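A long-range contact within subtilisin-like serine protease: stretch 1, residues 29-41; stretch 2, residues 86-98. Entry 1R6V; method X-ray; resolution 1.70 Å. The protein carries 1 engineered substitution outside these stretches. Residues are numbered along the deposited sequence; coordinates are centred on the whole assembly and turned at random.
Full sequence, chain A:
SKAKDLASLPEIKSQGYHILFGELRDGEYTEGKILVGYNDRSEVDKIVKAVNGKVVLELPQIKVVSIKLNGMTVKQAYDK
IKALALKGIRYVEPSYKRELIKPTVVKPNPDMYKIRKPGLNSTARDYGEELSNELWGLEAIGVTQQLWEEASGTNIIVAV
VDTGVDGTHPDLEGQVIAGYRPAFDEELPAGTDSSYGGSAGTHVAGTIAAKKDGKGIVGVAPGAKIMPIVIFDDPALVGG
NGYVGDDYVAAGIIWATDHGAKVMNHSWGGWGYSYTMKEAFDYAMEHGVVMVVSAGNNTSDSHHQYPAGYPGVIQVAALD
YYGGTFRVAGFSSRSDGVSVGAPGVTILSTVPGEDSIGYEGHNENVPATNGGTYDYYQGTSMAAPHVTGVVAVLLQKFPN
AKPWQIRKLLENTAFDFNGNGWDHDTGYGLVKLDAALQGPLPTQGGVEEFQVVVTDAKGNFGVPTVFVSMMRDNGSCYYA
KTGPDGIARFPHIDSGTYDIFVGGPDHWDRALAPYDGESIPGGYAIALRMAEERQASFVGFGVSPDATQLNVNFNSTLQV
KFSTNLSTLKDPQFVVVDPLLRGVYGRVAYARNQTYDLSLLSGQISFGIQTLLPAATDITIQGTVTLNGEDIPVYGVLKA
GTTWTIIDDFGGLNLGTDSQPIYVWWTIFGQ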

# COMPACT_ATOMS: atom_id res chain seq x y z
N TYR A 29 -12.93 -4.88 -1.83
CA TYR A 29 -12.71 -4.79 -0.40
C TYR A 29 -13.63 -5.69 0.43
O TYR A 29 -14.71 -6.09 -0.02
N THR A 30 -13.17 -6.01 1.63
CA THR A 30 -13.93 -6.86 2.54
C THR A 30 -15.03 -6.04 3.20
O THR A 30 -14.78 -4.96 3.72
N GLU A 31 -16.25 -6.55 3.17
CA GLU A 31 -17.37 -5.83 3.76
C GLU A 31 -17.44 -5.98 5.28
O GLU A 31 -16.84 -6.90 5.86
N GLY A 32 -18.15 -5.05 5.92
CA GLY A 32 -18.37 -5.08 7.35
C GLY A 32 -17.29 -4.72 8.34
O GLY A 32 -17.43 -5.02 9.52
N LYS A 33 -16.22 -4.08 7.88
CA LYS A 33 -15.14 -3.70 8.78
C LYS A 33 -14.41 -2.47 8.27
O LYS A 33 -14.29 -2.29 7.05
N ILE A 34 -13.96 -1.63 9.19
CA ILE A 34 -13.18 -0.45 8.82
C ILE A 34 -11.89 -0.38 9.63
O ILE A 34 -11.85 -0.84 10.78
N LEU A 35 -10.84 0.15 9.02
CA LEU A 35 -9.55 0.29 9.69
C LEU A 35 -9.41 1.78 9.93
O LEU A 35 -9.54 2.56 8.99
N VAL A 36 -9.16 2.17 11.17
CA VAL A 36 -9.04 3.57 11.51
C VAL A 36 -7.63 3.94 11.97
O VAL A 36 -7.14 3.42 12.97
N GLY A 37 -6.99 4.82 11.20
CA GLY A 37 -5.67 5.31 11.54
C GLY A 37 -5.96 6.57 12.32
O GLY A 37 -6.66 7.46 11.83
N TYR A 38 -5.43 6.66 13.53
CA TYR A 38 -5.71 7.81 14.37
C TYR A 38 -4.45 8.48 14.86
O TYR A 38 -3.34 7.97 14.69
N ASN A 39 -4.63 9.65 15.45
CA ASN A 39 -3.53 10.33 16.10
C ASN A 39 -3.96 10.26 17.56
O ASN A 39 -3.20 9.84 18.41
N ASP A 40 -5.22 10.62 17.82
CA ASP A 40 -5.79 10.61 19.17
C ASP A 40 -6.71 9.40 19.36
O ASP A 40 -7.84 9.38 18.87
N ARG A 41 -6.23 8.39 20.07
CA ARG A 41 -7.01 7.17 20.29
C ARG A 41 -8.42 7.44 20.84
O ARG A 41 -9.35 6.70 20.54
N LEU A 86 -14.44 15.00 13.09
CA LEU A 86 -13.38 14.48 13.95
C LEU A 86 -12.09 15.25 13.66
O LEU A 86 -11.89 15.71 12.54
N LYS A 87 -11.22 15.41 14.65
CA LYS A 87 -9.99 16.15 14.39
C LYS A 87 -8.71 15.32 14.54
O LYS A 87 -7.72 15.57 13.84
N GLY A 88 -8.72 14.35 15.43
CA GLY A 88 -7.53 13.54 15.62
C GLY A 88 -7.54 12.19 14.93
O GLY A 88 -7.00 11.23 15.46
N ILE A 89 -8.16 12.12 13.76
CA ILE A 89 -8.23 10.88 12.99
C ILE A 89 -7.41 11.07 11.71
O ILE A 89 -7.53 12.10 11.04
N ARG A 90 -6.55 10.10 11.37
CA ARG A 90 -5.76 10.22 10.14
C ARG A 90 -6.52 9.72 8.92
O ARG A 90 -6.53 10.37 7.87
N TYR A 91 -7.17 8.56 9.03
CA TYR A 91 -7.91 8.03 7.90
C TYR A 91 -8.84 6.91 8.34
O TYR A 91 -8.72 6.39 9.45
N VAL A 92 -9.77 6.57 7.46
CA VAL A 92 -10.71 5.48 7.68
C VAL A 92 -10.74 4.75 6.36
O VAL A 92 -11.05 5.36 5.35
N GLU A 93 -10.42 3.46 6.34
CA GLU A 93 -10.42 2.73 5.08
C GLU A 93 -10.86 1.29 5.29
O GLU A 93 -10.88 0.81 6.42
N PRO A 94 -11.23 0.57 4.22
CA PRO A 94 -11.64 -0.82 4.41
C PRO A 94 -10.36 -1.69 4.35
O PRO A 94 -9.26 -1.16 4.12
N SER A 95 -10.50 -2.99 4.58
CA SER A 95 -9.38 -3.90 4.41
C SER A 95 -9.63 -4.31 2.96
O SER A 95 -10.75 -4.70 2.60
N TYR A 96 -8.62 -4.21 2.12
CA TYR A 96 -8.80 -4.55 0.72
C TYR A 96 -8.58 -6.03 0.40
O TYR A 96 -7.97 -6.76 1.16
N LYS A 97 -9.11 -6.46 -0.75
CA LYS A 97 -8.95 -7.84 -1.17
C LYS A 97 -7.51 -8.09 -1.60
O LYS A 97 -6.90 -7.26 -2.28
N ARG A 98 -6.95 -9.23 -1.18
CA ARG A 98 -5.58 -9.60 -1.59
C ARG A 98 -5.58 -11.08 -1.94
O ARG A 98 -6.39 -11.84 -1.43

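Strands 33-38 and 89-93 run antiparallel, and three residues cover the most surface: Tyr 29, Leu 35 and Gly 37. Gly 37 has no side chain. Its CA lies 3.7 Å from the centroid of the Tyr 91 ring (chi1 p), over the face, as a CH-pi contact; a CB here would clash with Tyr 91 CE2. Arg 90 (chi1 m), planar and multi-donor, lays one guanidinium face over the same CA and turns its edge to the Tyr 38 carbonyl, with hydrogen bonds from NE to O of 3.0 Å and from NH2 to O of 3.1 Å.

Leu 35, m at chi1 and t at chi2, is buried and apolar, suited to pack against the aliphatic part of Glu 93 on its face of the sheet: Glu 93 CG comes 4.1 Å from Leu 35 CB, while the carboxylate finds partners elsewhere in the structure. On the other face, Val 36 CG1 and Tyr 38 CB each lie 4.0 Å from Ile 89 CD1, an apolar contact that suits branched Val 36 and Ile 89.

Tyr 29 (p) points away overall, yet its CB offers an apolar surface to Pro 94 CG at 3.8 Å and Tyr 96 CD2 at 4.0 Å. Nearby, one water joins Thr 30 OG1, Ser 95 OG and Tyr 96 O. At the far end, another links Asn 39 ND2 to Lys 87 O.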

# COMPACT_ATOMS: atom_id res chain seq x y z
CB TYR A 29 -12.81 -3.33 0.06
CG TYR A 29 -14.17 -2.68 -0.10
CD1 TYR A 29 -15.11 -2.74 0.92
CD2 TYR A 29 -14.51 -2.01 -1.28
CE1 TYR A 29 -16.37 -2.15 0.78
CE2 TYR A 29 -15.77 -1.42 -1.43
CZ TYR A 29 -16.69 -1.50 -0.39
OH TYR A 29 -17.95 -0.94 -0.52
CB THR A 30 -13.02 -7.44 3.62
OG1 THR A 30 -12.00 -8.23 2.99
CG2 THR A 30 -13.82 -8.32 4.59
CB GLU A 31 -18.67 -6.34 3.13
CG GLU A 31 -19.90 -5.53 3.50
CD GLU A 31 -19.80 -4.09 3.04
OE1 GLU A 31 -20.08 -3.79 1.85
OE2 GLU A 31 -19.42 -3.25 3.87
CB LYS A 33 -14.13 -4.86 8.88
CG LYS A 33 -12.86 -4.50 9.65
CD LYS A 33 -11.79 -5.58 9.53
CE LYS A 33 -12.10 -6.78 10.40
NZ LYS A 33 -10.92 -7.71 10.42
CB ILE A 34 -13.94 0.89 9.01
CG1 ILE A 34 -14.48 1.02 10.44
CG2 ILE A 34 -15.05 1.00 7.99
CD1 ILE A 34 -15.14 2.42 10.71
CB LEU A 35 -8.39 -0.20 8.81
CG LEU A 35 -8.50 -1.60 8.19
CD1 LEU A 35 -7.11 -2.09 7.85
CD2 LEU A 35 -9.22 -2.56 9.08
CB VAL A 36 -10.05 3.96 12.64
CG1 VAL A 36 -9.93 5.45 12.97
CG2 VAL A 36 -11.49 3.63 12.17
CB TYR A 38 -6.50 7.32 15.60
CG TYR A 38 -5.75 6.32 16.47
CD1 TYR A 38 -4.88 6.75 17.47
CD2 TYR A 38 -5.90 4.94 16.29
CE1 TYR A 38 -4.18 5.84 18.27
CE2 TYR A 38 -5.19 4.02 17.09
CZ TYR A 38 -4.33 4.48 18.09
OH TYR A 38 -3.63 3.58 18.88
CB ASN A 39 -3.39 11.77 15.62
CG ASN A 39 -2.69 11.87 14.28
OD1 ASN A 39 -1.72 11.15 14.02
ND2 ASN A 39 -3.17 12.76 13.43
CB ASP A 40 -6.56 11.93 19.38
CG ASP A 40 -7.30 11.99 20.71
OD1 ASP A 40 -7.27 11.02 21.49
OD2 ASP A 40 -7.94 13.04 20.95
CB ARG A 41 -6.24 6.22 21.23
CG ARG A 41 -7.00 4.94 21.65
CD ARG A 41 -7.42 4.08 20.44
NE ARG A 41 -8.20 2.89 20.82
CZ ARG A 41 -9.51 2.87 21.05
NH1 ARG A 41 -10.23 3.98 20.95
NH2 ARG A 41 -10.11 1.73 21.37
CB LEU A 86 -13.17 12.99 13.66
CG LEU A 86 -14.46 12.17 13.65
CD1 LEU A 86 -14.17 10.73 13.24
CD2 LEU A 86 -15.11 12.22 15.02
CB LYS A 87 -9.90 17.38 15.30
CG LYS A 87 -9.50 17.10 16.73
CD LYS A 87 -10.57 16.32 17.48
CE LYS A 87 -10.12 16.01 18.92
NZ LYS A 87 -9.78 17.24 19.71
CB ILE A 89 -9.70 10.53 12.60
CG1 ILE A 89 -10.51 10.17 13.85
CG2 ILE A 89 -9.74 9.37 11.61
CD1 ILE A 89 -9.94 9.05 14.69
CB ARG A 90 -4.43 9.48 10.29
CG ARG A 90 -3.34 10.26 11.03
CD ARG A 90 -2.03 9.47 11.10
NE ARG A 90 -2.22 8.31 11.96
CZ ARG A 90 -1.98 7.05 11.62
NH1 ARG A 90 -1.52 6.75 10.40
NH2 ARG A 90 -2.24 6.09 12.49
CB TYR A 91 -6.96 7.48 6.83
CG TYR A 91 -6.11 6.32 7.31
CD1 TYR A 91 -6.64 5.03 7.43
CD2 TYR A 91 -4.79 6.53 7.72
CE1 TYR A 91 -5.87 3.98 7.96
CE2 TYR A 91 -4.02 5.49 8.26
CZ TYR A 91 -4.56 4.22 8.37
OH TYR A 91 -3.80 3.20 8.90
CB VAL A 92 -12.13 5.97 7.99
CG1 VAL A 92 -13.04 4.76 8.23
CG2 VAL A 92 -12.12 6.87 9.22
CB GLU A 93 -8.99 2.72 4.51
CG GLU A 93 -8.01 1.97 5.41
CD GLU A 93 -6.56 2.05 4.93
OE1 GLU A 93 -5.70 1.47 5.62
OE2 GLU A 93 -6.29 2.67 3.88
CB PRO A 94 -12.53 -1.09 3.20
CG PRO A 94 -11.83 -0.31 2.13
CD PRO A 94 -11.51 1.01 2.84
CB SER A 95 -9.51 -5.13 5.31
OG SER A 95 -8.61 -6.15 4.91
CB TYR A 96 -7.89 -3.69 -0.14
CG TYR A 96 -8.27 -2.23 -0.10
CD1 TYR A 96 -7.65 -1.35 0.79
CD2 TYR A 96 -9.27 -1.72 -0.93
CE1 TYR A 96 -8.01 0.00 0.85
CE2 TYR A 96 -9.64 -0.36 -0.89
CZ TYR A 96 -9.00 0.48 0.01
OH TYR A 96 -9.35 1.81 0.09
CB LYS A 97 -9.88 -8.14 -2.35
CG LYS A 97 -11.37 -8.02 -2.05
CD LYS A 97 -11.87 -9.13 -1.13
CE LYS A 97 -13.37 -9.05 -0.92
NZ LYS A 97 -14.09 -9.05 -2.22
CB ARG A 98 -4.57 -9.43 -0.45
CG ARG A 98 -4.60 -8.10 0.24
CD ARG A 98 -4.00 -6.96 -0.56
NE ARG A 98 -4.16 -5.72 0.19
CZ ARG A 98 -4.03 -4.50 -0.32
NH1 ARG A 98 -3.71 -4.34 -1.61
NH2 ARG A 98 -4.29 -3.44 0.44
O HOH W 1 -13.01 -3.97 5.33
O HOH W 2 -9.33 -7.89 3.11
O HOH W 3 -5.18 14.88 13.65